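Long-range contact in GTPase subunit of restriction endonuclease (Thermococcus gammatolerans, PDB 6P0F), which probably recognises modified DNA through its YTH-like N-terminal domain as the GTPase subunit of an McrBC-type restriction endonuclease: residues A[2-7]-A[64-69]. Sequence-based numbering, arbitrary orientation.
Sequences ENQLFI and KIDKGD
Asn-3 lays its CB 3.5 Å from Asp-69 OD1, where the chain enters strand 5-11 of this YTH-type domain beside a type II beta turn, Asp-66 to Asp-69, that leads into the parallel neighbour strand 70-76. Gln-4 carries the polar part: Gln-4 N donates to Asp-69 OD1 (2.9 Å), arriving well above the carboxylate plane, 66° out of it. The Gln-4 side chain, extended beyond CG, runs beside that of Asp-69, and its NE2 serves two acceptors, both within 3° of the amide plane: Asp-69 OD2 at 2.9 Å and Lys-64 O at 2.8 Å. This pair of bonds should fix the rotation of the amide. An alanine in place of Asp-69 would probably leave Gln-4 N and Asp-66 N without these acceptors and Gln-4 NE2 with only Lys-64 O of the two. Next, Phe-6 turns one ring face to Ile-65, whose CG1 sits 4.2 Å from the centroid, 20° off the normal, a CH-pi contact offset toward the rim. Asp-69 OD2 lies in the ring plane at its edge, 3.5 Å from Phe-6 CE2. Asp-69 OD2 is gripped from opposite faces of its carboxylate by Gln-4 NE2 and, at 2.9 Å, by Asp-66 N.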
# COMPACT_ATOMS: atom_id res chain seq x y z
N GLU A 2 -13.07 8.64 11.00
CA GLU A 2 -11.91 8.95 11.82
C GLU A 2 -10.60 8.53 11.15
O GLU A 2 -9.53 9.01 11.54
CB GLU A 2 -12.04 8.30 13.19
CG GLU A 2 -11.16 8.94 14.24
CD GLU A 2 -11.57 10.37 14.55
OE1 GLU A 2 -10.67 11.19 14.85
OE2 GLU A 2 -12.77 10.68 14.48
N ASN A 3 -10.66 7.68 10.14
CA ASN A 3 -9.47 7.27 9.42
C ASN A 3 -9.69 7.50 7.93
O ASN A 3 -10.75 7.95 7.49
CB ASN A 3 -9.12 5.82 9.71
CG ASN A 3 -10.35 4.94 9.81
OD1 ASN A 3 -11.16 4.90 8.89
ND2 ASN A 3 -10.51 4.25 10.94
N GLN A 4 -8.64 7.24 7.16
CA GLN A 4 -8.62 7.54 5.75
C GLN A 4 -8.43 6.26 4.95
O GLN A 4 -7.91 5.26 5.43
CB GLN A 4 -7.51 8.55 5.44
CG GLN A 4 -7.70 9.86 6.19
CD GLN A 4 -6.53 10.79 6.10
OE1 GLN A 4 -6.69 11.97 5.78
NE2 GLN A 4 -5.33 10.28 6.38
N LEU A 5 -8.89 6.31 3.70
CA LEU A 5 -8.74 5.22 2.75
C LEU A 5 -7.98 5.75 1.55
O LEU A 5 -8.37 6.76 0.96
CB LEU A 5 -10.08 4.64 2.33
CG LEU A 5 -10.11 3.62 1.19
CD1 LEU A 5 -9.27 2.39 1.64
CD2 LEU A 5 -11.54 3.23 0.83
N PHE A 6 -6.87 5.08 1.20
CA PHE A 6 -6.05 5.43 0.05
C PHE A 6 -6.03 4.29 -0.95
O PHE A 6 -6.22 3.13 -0.58
CB PHE A 6 -4.62 5.75 0.49
CG PHE A 6 -4.53 6.89 1.44
CD1 PHE A 6 -4.55 8.19 0.98
CD2 PHE A 6 -4.47 6.65 2.80
CE1 PHE A 6 -4.49 9.26 1.87
CE2 PHE A 6 -4.39 7.73 3.69
CZ PHE A 6 -4.43 9.04 3.20
N ILE A 7 -5.83 4.64 -2.22
CA ILE A 7 -5.61 3.67 -3.30
C ILE A 7 -4.20 3.87 -3.83
O ILE A 7 -3.81 5.00 -4.19
CB ILE A 7 -6.62 3.82 -4.44
CG1 ILE A 7 -8.02 3.48 -3.96
CG2 ILE A 7 -6.22 2.93 -5.63
CD1 ILE A 7 -9.09 4.03 -4.90
N LYS A 64 -2.12 13.46 5.00
CA LYS A 64 -1.03 12.73 5.64
C LYS A 64 -1.50 11.30 5.92
O LYS A 64 -2.63 11.08 6.35
CB LYS A 64 -0.64 13.44 6.93
CG LYS A 64 0.47 12.80 7.72
CD LYS A 64 0.82 13.66 8.94
CE LYS A 64 1.66 12.89 9.95
NZ LYS A 64 2.01 13.73 11.14
N ILE A 65 -0.64 10.34 5.63
CA ILE A 65 -0.96 8.94 5.85
C ILE A 65 -0.64 8.62 7.31
O ILE A 65 0.49 8.85 7.76
CB ILE A 65 -0.15 8.03 4.91
CG1 ILE A 65 -0.48 8.36 3.46
CG2 ILE A 65 -0.43 6.56 5.21
CD1 ILE A 65 0.39 7.61 2.48
N ASP A 66 -1.62 8.09 8.02
CA ASP A 66 -1.53 7.84 9.45
C ASP A 66 -1.69 6.36 9.77
O ASP A 66 -2.39 5.64 9.06
CB ASP A 66 -2.63 8.61 10.22
CG ASP A 66 -2.55 10.12 10.04
OD1 ASP A 66 -1.44 10.67 10.08
OD2 ASP A 66 -3.62 10.76 9.86
N LYS A 67 -1.13 5.92 10.89
CA LYS A 67 -1.47 4.57 11.33
C LYS A 67 -2.97 4.47 11.59
O LYS A 67 -3.66 5.45 11.93
CB LYS A 67 -0.65 4.17 12.55
CG LYS A 67 -0.80 5.05 13.74
CD LYS A 67 0.09 4.54 14.89
CE LYS A 67 -0.14 5.46 16.07
NZ LYS A 67 0.63 5.02 17.24
N GLY A 68 -3.52 3.30 11.25
CA GLY A 68 -4.94 3.07 11.28
C GLY A 68 -5.65 3.32 9.97
O GLY A 68 -6.78 2.85 9.80
N ASP A 69 -5.01 4.04 9.05
CA ASP A 69 -5.55 4.26 7.72
C ASP A 69 -5.50 2.95 6.92
O ASP A 69 -4.70 2.04 7.20
CB ASP A 69 -4.77 5.36 7.01
CG ASP A 69 -5.06 6.75 7.58
OD1 ASP A 69 -6.01 6.87 8.41
OD2 ASP A 69 -4.34 7.70 7.18